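PDB 2QGU: probable signal peptide protein from Ralstonia solanacearum, which binds a phospholipid, phosphatidylethanolamine, and probably carries lipid across the periplasm. Local coordinates for residues 93-104 with 191-202. The protein carries 13 engineered substitutions. Residues are numbered along the deposited sequence; the frame is centred on the assembly and turned at random. Where two conformers were deposited one is given.
Sequences QQQQIQDGFKSL and VGGLVQFLDERN. Engineered in segment 93-104: Ser-103 (natural residue Thr). Engineered in segment 191-202: Gly-192 (natural residue Ser).
Ile-97 is the knob here. Its side chain fills a hollow between Val-191, Leu-194, Val-195 and Leu-198, which span two turns of helix 191-206. With CG1 beside its backbone N (chi1 -69°), CD1 reaches Val-191 CG1 at 3.7 Å, while CG1 lies 3.8 Å from Val-195 CG2. The other branch, CG2, meets Leu-198 CD1. Leu-198 is a bump in return: Gly-100 has no side chain, and Leu-198 CD1 packs on the backbone beside it, 3.8 Å from Ile-97 O. Its second methyl, CD2, touches Leu-104 CD2 at 3.7 Å. Leu-104 CD1 lies alongside Arg-201 CB. At one end, the extended Gln-93 lays its amide by Val-191 CG1, and a water joins Gln-93 NE2 to N of the engineered Gly-192, weakly at the latter. At the other, Asn-202 ND2 donates a nearly straight hydrogen bond (176°) to Gly-100 O, 3.0 Å away. Leu-104 N reaches that oxygen from the opposite face. The engineered Ser-103 donates from OG to Asn-202 OD1 at 2.8 Å, above the carbonyl plane. Phe-101 points away, and its ring meets Phe-181 edge-to-face. Segments 93-104 and 191-202 run near-parallel, axes 9.5 Å apart at 27°, with one knob-into-hole contact, in the helical part of the MlaC fold.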
ATOM      1  N   GLN A  93     -10.991 -16.136  -6.477  1.00 14.57           N
ATOM      2  CA  GLN A  93     -10.916 -14.809  -7.094  1.00 13.54           C
ATOM      3  C   GLN A  93     -10.441 -13.750  -6.114  1.00 13.09           C
ATOM      4  O   GLN A  93      -9.650 -12.882  -6.478  1.00 12.57           O
ATOM      5  CB  GLN A  93     -12.255 -14.405  -7.695  1.00 13.28           C
ATOM      6  CG  GLN A  93     -12.525 -15.062  -9.039  1.00 13.58           C
ATOM      7  CD  GLN A  93     -13.915 -14.791  -9.551  1.00 13.95           C
ATOM      8  OE1 GLN A  93     -14.866 -14.655  -8.778  1.00 14.12           O
ATOM      9  NE2 GLN A  93     -14.044 -14.706 -10.869  1.00 14.33           N
ATOM     10  N   GLN A  94     -10.912 -13.835  -4.872  1.00 12.75           N
ATOM     11  CA  GLN A  94     -10.500 -12.892  -3.833  1.00 12.48           C
ATOM     12  C   GLN A  94      -8.992 -12.934  -3.612  1.00 12.35           C
ATOM     13  O   GLN A  94      -8.348 -11.894  -3.499  1.00 11.71           O
ATOM     14  CB  GLN A  94     -11.244 -13.166  -2.525  1.00 12.34           C
ATOM     15  CG  GLN A  94     -12.696 -12.714  -2.536  1.00 13.04           C
ATOM     16  CD  GLN A  94     -13.443 -13.104  -1.277  1.00 13.90           C
ATOM     17  OE1 GLN A  94     -12.945 -13.881  -0.459  1.00 16.60           O
ATOM     18  NE2 GLN A  94     -14.642 -12.563  -1.110  1.00 15.92           N
ATOM     19  N   GLN A  95      -8.423 -14.136  -3.576  1.00 11.96           N
ATOM     20  CA  GLN A  95      -6.979 -14.292  -3.429  1.00 12.08           C
ATOM     21  C   GLN A  95      -6.227 -13.782  -4.662  1.00 11.29           C
ATOM     22  O   GLN A  95      -5.232 -13.065  -4.536  1.00 11.33           O
ATOM     23  CB  GLN A  95      -6.612 -15.752  -3.139  1.00 12.40           C
ATOM     24  CG  GLN A  95      -5.158 -15.938  -2.724  1.00 14.48           C
ATOM     25  CD  GLN A  95      -4.815 -15.172  -1.460  1.00 16.50           C
ATOM     26  OE1 GLN A  95      -3.995 -14.244  -1.478  1.00 18.71           O
ATOM     27  NE2 GLN A  95      -5.452 -15.540  -0.359  1.00 17.83           N
ATOM     28  N   GLN A  96      -6.709 -14.139  -5.852  1.00 10.93           N
ATOM     29  CA  GLN A  96      -6.072 -13.702  -7.097  1.00 10.98           C
ATOM     30  C   GLN A  96      -6.070 -12.185  -7.232  1.00 10.06           C
ATOM     31  O   GLN A  96      -5.074 -11.602  -7.666  1.00 10.09           O
ATOM     32  CB  GLN A  96      -6.760 -14.326  -8.312  1.00 11.24           C
ATOM     33  CG  GLN A  96      -6.597 -15.837  -8.391  1.00 13.30           C
ATOM     34  CD  GLN A  96      -7.414 -16.472  -9.493  1.00 16.80           C
ATOM     35  OE1 GLN A  96      -8.281 -15.842 -10.095  1.00 17.69           O
ATOM     36  NE2 GLN A  96      -7.142 -17.742  -9.759  1.00 18.72           N
ATOM     37  N   ILE A  97      -7.191 -11.565  -6.869  1.00  9.63           N
ATOM     38  CA  ILE A  97      -7.313 -10.104  -6.915  1.00  9.07           C
ATOM     39  C   ILE A  97      -6.392  -9.415  -5.905  1.00  8.86           C
ATOM     40  O   ILE A  97      -5.714  -8.449  -6.252  1.00  8.51           O
ATOM     41  CB  ILE A  97      -8.789  -9.649  -6.800  1.00  8.95           C
ATOM     42  CG1 ILE A  97      -9.545 -10.053  -8.072  1.00  9.85           C
ATOM     43  CG2 ILE A  97      -8.895  -8.133  -6.593  1.00  9.04           C
ATOM     44  CD1 ILE A  97     -11.055 -10.048  -7.948  1.00 11.68           C
ATOM     45  N   GLN A  98      -6.358  -9.912  -4.671  0.50  8.66           N
ATOM     46  CA  GLN A  98      -5.418  -9.371  -3.689  0.50  8.66           C
ATOM     47  C   GLN A  98      -3.975  -9.466  -4.190  0.50  8.74           C
ATOM     48  O   GLN A  98      -3.222  -8.494  -4.112  0.50  8.50           O
ATOM     49  CB  GLN A  98      -5.558 -10.054  -2.327  0.50  8.59           C
ATOM     50  CG  GLN A  98      -4.733  -9.360  -1.248  0.50  8.85           C
ATOM     51  CD  GLN A  98      -4.712 -10.078   0.093  0.50  9.59           C
ATOM     52  OE1 GLN A  98      -3.767  -9.914   0.866  0.50 11.14           O
ATOM     53  NE2 GLN A  98      -5.744 -10.860   0.378  0.50 10.81           N
ATOM     54  N   ASP A  99      -3.599 -10.631  -4.713  1.00  8.65           N
ATOM     55  CA  ASP A  99      -2.239 -10.845  -5.199  1.00  8.93           C
ATOM     56  C   ASP A  99      -1.913  -9.953  -6.397  1.00  8.37           C
ATOM     57  O   ASP A  99      -0.831  -9.369  -6.469  1.00  8.43           O
ATOM     58  CB  ASP A  99      -2.016 -12.319  -5.550  1.00  9.34           C
ATOM     59  CG  ASP A  99      -2.045 -13.231  -4.330  1.00 11.41           C
ATOM     60  OD1 ASP A  99      -2.045 -12.728  -3.187  1.00 13.94           O
ATOM     61  OD2 ASP A  99      -2.065 -14.466  -4.519  1.00 14.31           O
ATOM     62  N   GLY A 100      -2.858  -9.835  -7.329  1.00  8.02           N
ATOM     63  CA  GLY A 100      -2.655  -9.010  -8.522  1.00  7.53           C
ATOM     64  C   GLY A 100      -2.606  -7.524  -8.208  1.00  7.48           C
ATOM     65  O   GLY A 100      -1.822  -6.784  -8.801  1.00  7.14           O
ATOM     66  N   PHE A 101      -3.465  -7.094  -7.287  1.00  7.26           N
ATOM     67  CA  PHE A 101      -3.500  -5.708  -6.816  1.00  7.28           C
ATOM     68  C   PHE A 101      -2.199  -5.363  -6.070  1.00  7.41           C
ATOM     69  O   PHE A 101      -1.586  -4.322  -6.330  1.00  7.45           O
ATOM     70  CB  PHE A 101      -4.759  -5.530  -5.948  1.00  7.05           C
ATOM     71  CG  PHE A 101      -5.026  -4.121  -5.459  1.00  7.16           C
ATOM     72  CD1 PHE A 101      -4.573  -2.993  -6.142  1.00  8.06           C
ATOM     73  CD2 PHE A 101      -5.812  -3.943  -4.323  1.00  7.79           C
ATOM     74  CE1 PHE A 101      -4.860  -1.712  -5.660  1.00  9.07           C
ATOM     75  CE2 PHE A 101      -6.104  -2.673  -3.837  1.00  8.55           C
ATOM     76  CZ  PHE A 101      -5.632  -1.558  -4.507  1.00  8.35           C
ATOM     77  N   LYS A 102      -1.752  -6.259  -5.191  1.00  7.64           N
ATOM     78  CA  LYS A 102      -0.477  -6.082  -4.491  1.00  7.99           C
ATOM     79  C   LYS A 102       0.684  -5.958  -5.480  1.00  7.93           C
ATOM     80  O   LYS A 102       1.501  -5.046  -5.378  1.00  8.32           O
ATOM     81  CB  LYS A 102      -0.242  -7.229  -3.518  1.00  8.64           C
ATOM     82  CG  LYS A 102       1.088  -7.178  -2.798  1.00  9.95           C
ATOM     83  CD  LYS A 102       1.218  -8.358  -1.855  1.00 12.23           C
ATOM     84  CE  LYS A 102       2.650  -8.552  -1.421  1.00 15.42           C
ATOM     85  NZ  LYS A 102       2.836  -9.923  -0.866  1.00 17.54           N
ATOM     86  N   SER A 103       0.753  -6.873  -6.442  1.00  7.72           N
ATOM     87  CA  SER A 103       1.786  -6.805  -7.470  1.00  7.97           C
ATOM     88  C   SER A 103       1.732  -5.493  -8.255  1.00  8.12           C
ATOM     89  O   SER A 103       2.770  -4.891  -8.524  1.00  8.35           O
ATOM     90  CB  SER A 103       1.666  -8.006  -8.412  1.00  7.82           C
ATOM     91  OG  SER A 103       2.504  -7.852  -9.548  1.00  9.26           O
ATOM     92  N   LEU A 104       0.519  -5.061  -8.601  0.50  8.39           N
ATOM     93  CA  LEU A 104       0.293  -3.817  -9.335  0.50  8.60           C
ATOM     94  C   LEU A 104       0.870  -2.612  -8.591  0.50  8.26           C
ATOM     95  O   LEU A 104       1.564  -1.782  -9.180  0.50  8.17           O
ATOM     96  CB  LEU A 104      -1.211  -3.637  -9.602  0.50  8.73           C
ATOM     97  CG  LEU A 104      -1.784  -2.333 -10.174  0.50  9.16           C
ATOM     98  CD1 LEU A 104      -1.310  -2.091 -11.588  0.50 11.30           C
ATOM     99  CD2 LEU A 104      -3.304  -2.365 -10.138  0.50  9.45           C
ATOM    100  N   VAL A 191     -16.682  -9.652 -11.908  1.00  9.82           N
ATOM    101  CA  VAL A 191     -15.423  -9.867 -11.184  1.00 10.71           C
ATOM    102  C   VAL A 191     -14.355 -10.519 -12.055  1.00 10.14           C
ATOM    103  O   VAL A 191     -13.167 -10.212 -11.933  1.00 10.33           O
ATOM    104  CB  VAL A 191     -15.660 -10.711  -9.907  1.00 10.91           C
ATOM    105  CG1 VAL A 191     -14.333 -11.152  -9.283  1.00 12.17           C
ATOM    106  CG2 VAL A 191     -16.499  -9.922  -8.903  1.00 12.60           C
ATOM    107  N   GLY A 192     -14.776 -11.423 -12.936  1.00 10.36           N
ATOM    108  CA  GLY A 192     -13.862 -12.017 -13.898  1.00  9.94           C
ATOM    109  C   GLY A 192     -13.178 -10.965 -14.752  1.00 10.44           C
ATOM    110  O   GLY A 192     -11.990 -11.087 -15.073  1.00 10.58           O
ATOM    111  N   GLY A 193     -13.927  -9.920 -15.104  1.00 10.01           N
ATOM    112  CA  GLY A 193     -13.390  -8.781 -15.851  1.00 10.44           C
ATOM    113  C   GLY A 193     -12.278  -8.071 -15.101  1.00 10.29           C
ATOM    114  O   GLY A 193     -11.284  -7.650 -15.701  1.00 11.13           O
ATOM    115  N   LEU A 194     -12.440  -7.946 -13.789  1.00 10.48           N
ATOM    116  CA  LEU A 194     -11.416  -7.320 -12.960  1.00 10.37           C
ATOM    117  C   LEU A 194     -10.130  -8.145 -12.906  1.00 10.36           C
ATOM    118  O   LEU A 194      -9.028  -7.591 -12.984  1.00  9.85           O
ATOM    119  CB  LEU A 194     -11.946  -7.036 -11.552  1.00 10.67           C
ATOM    120  CG  LEU A 194     -10.928  -6.374 -10.616  1.00 10.62           C
ATOM    121  CD1 LEU A 194     -10.442  -5.031 -11.171  1.00 11.35           C
ATOM    122  CD2 LEU A 194     -11.492  -6.187  -9.237  1.00 11.76           C
ATOM    123  N   VAL A 195     -10.265  -9.464 -12.780  1.00 10.20           N
ATOM    124  CA  VAL A 195      -9.102 -10.353 -12.814  1.00 10.47           C
ATOM    125  C   VAL A 195      -8.338 -10.173 -14.132  1.00 10.75           C
ATOM    126  O   VAL A 195      -7.115 -10.035 -14.140  1.00 10.79           O
ATOM    127  CB  VAL A 195      -9.513 -11.836 -12.611  1.00 10.24           C
ATOM    128  CG1 VAL A 195      -8.311 -12.780 -12.779  1.00 10.70           C
ATOM    129  CG2 VAL A 195     -10.160 -12.039 -11.243  1.00 10.90           C
ATOM    130  N   GLN A 196      -9.075 -10.160 -15.240  1.00 10.94           N
ATOM    131  CA  GLN A 196      -8.499  -9.927 -16.563  1.00 11.44           C
ATOM    132  C   GLN A 196      -7.761  -8.584 -16.629  1.00 10.60           C
ATOM    133  O   GLN A 196      -6.637  -8.509 -17.133  1.00 10.88           O
ATOM    134  CB  GLN A 196      -9.609  -9.981 -17.617  1.00 11.54           C
ATOM    135  CG  GLN A 196      -9.149  -9.828 -19.063  1.00 12.81           C
ATOM    136  CD  GLN A 196     -10.320  -9.744 -20.027  1.00 13.17           C
ATOM    137  OE1 GLN A 196     -11.161  -8.847 -19.926  1.00 14.74           O
ATOM    138  NE2 GLN A 196     -10.378 -10.679 -20.968  1.00 16.47           N
ATOM    139  N   PHE A 197      -8.399  -7.533 -16.117  1.00  9.81           N
ATOM    140  CA  PHE A 197      -7.817  -6.193 -16.087  1.00  9.77           C
ATOM    141  C   PHE A 197      -6.518  -6.156 -15.284  1.00  9.61           C
ATOM    142  O   PHE A 197      -5.525  -5.566 -15.726  1.00  9.79           O
ATOM    143  CB  PHE A 197      -8.840  -5.204 -15.518  1.00 10.13           C
ATOM    144  CG  PHE A 197      -8.290  -3.828 -15.237  1.00 10.05           C
ATOM    145  CD1 PHE A 197      -8.114  -2.907 -16.267  1.00 10.73           C
ATOM    146  CD2 PHE A 197      -7.997  -3.440 -13.932  1.00  9.53           C
ATOM    147  CE1 PHE A 197      -7.628  -1.630 -16.003  1.00 10.82           C
ATOM    148  CE2 PHE A 197      -7.510  -2.163 -13.660  1.00  9.99           C
ATOM    149  CZ  PHE A 197      -7.329  -1.258 -14.697  1.00 10.31           C
ATOM    150  N   LEU A 198      -6.523  -6.778 -14.106  1.00  9.79           N
ATOM    151  CA  LEU A 198      -5.311  -6.795 -13.285  1.00  9.77           C
ATOM    152  C   LEU A 198      -4.169  -7.532 -13.979  1.00  9.90           C
ATOM    153  O   LEU A 198      -3.022  -7.098 -13.915  1.00 10.03           O
ATOM    154  CB  LEU A 198      -5.591  -7.351 -11.886  1.00  9.44           C
ATOM    155  CG  LEU A 198      -6.444  -6.442 -10.989  1.00 10.35           C
ATOM    156  CD1 LEU A 198      -6.797  -7.163  -9.695  1.00 10.78           C
ATOM    157  CD2 LEU A 198      -5.751  -5.119 -10.682  1.00 11.19           C
ATOM    158  N   ASP A 199      -4.495  -8.625 -14.670  1.00 10.42           N
ATOM    159  CA  ASP A 199      -3.507  -9.336 -15.477  1.00 10.85           C
ATOM    160  C   ASP A 199      -2.913  -8.422 -16.551  1.00 11.05           C
ATOM    161  O   ASP A 199      -1.691  -8.374 -16.733  1.00 10.93           O
ATOM    162  CB  ASP A 199      -4.126 -10.584 -16.113  1.00 11.13           C
ATOM    163  CG  ASP A 199      -4.397 -11.691 -15.107  1.00 12.08           C
ATOM    164  OD1 ASP A 199      -4.016 -11.556 -13.921  1.00 12.91           O
ATOM    165  OD2 ASP A 199      -5.010 -12.706 -15.505  1.00 13.38           O
ATOM    166  N   GLU A 200      -3.775  -7.675 -17.240  1.00 10.93           N
ATOM    167  CA  GLU A 200      -3.326  -6.710 -18.248  1.00 11.39           C
ATOM    168  C   GLU A 200      -2.399  -5.641 -17.669  1.00 11.45           C
ATOM    169  O   GLU A 200      -1.364  -5.325 -18.255  1.00 11.87           O
ATOM    170  CB  GLU A 200      -4.524  -6.049 -18.922  1.00 11.48           C
ATOM    171  CG  GLU A 200      -5.344  -6.993 -19.775  1.00 12.78           C
ATOM    172  CD  GLU A 200      -6.681  -6.404 -20.178  1.00 14.09           C
ATOM    173  OE1 GLU A 200      -6.895  -5.195 -19.962  1.00 15.13           O
ATOM    174  OE2 GLU A 200      -7.526  -7.166 -20.700  1.00 15.09           O
ATOM    175  N   ARG A 201      -2.772  -5.097 -16.512  1.00 11.47           N
ATOM    176  CA  ARG A 201      -1.990  -4.036 -15.884  1.00 11.61           C
ATOM    177  C   ARG A 201      -0.617  -4.532 -15.454  1.00 11.43           C
ATOM    178  O   ARG A 201       0.390  -3.849 -15.651  1.00 11.36           O
ATOM    179  CB  ARG A 201      -2.737  -3.434 -14.691  1.00 12.12           C
ATOM    180  CG  ARG A 201      -3.958  -2.608 -15.072  1.00 14.17           C
ATOM    181  CD  ARG A 201      -3.581  -1.327 -15.821  1.00 19.42           C
ATOM    182  NE  ARG A 201      -4.752  -0.714 -16.445  1.00 24.79           N
ATOM    183  CZ  ARG A 201      -4.733   0.360 -17.235  1.00 27.11           C
ATOM    184  NH1 ARG A 201      -5.870   0.822 -17.742  1.00 28.40           N
ATOM    185  NH2 ARG A 201      -3.592   0.981 -17.514  1.00 28.34           N
ATOM    186  N   ASN A 202      -0.582  -5.729 -14.874  1.00 11.25           N
ATOM    187  CA  ASN A 202       0.681  -6.317 -14.455  1.00 11.42           C
ATOM    188  C   ASN A 202       1.576  -6.658 -15.631  1.00 12.17           C
ATOM    189  O   ASN A 202       2.788  -6.493 -15.549  1.00 12.39           O
ATOM    190  CB  ASN A 202       0.441  -7.516 -13.541  1.00 11.32           C
ATOM    191  CG  ASN A 202       0.148  -7.092 -12.117  1.00 10.25           C
ATOM    192  OD1 ASN A 202       0.976  -6.440 -11.474  1.00  9.86           O
ATOM    193  ND2 ASN A 202      -1.032  -7.442 -11.619  1.00  9.72           N
TER
HETATM  194  O   HOH W   1     -16.572 -14.106 -12.628  1.00 22.07           O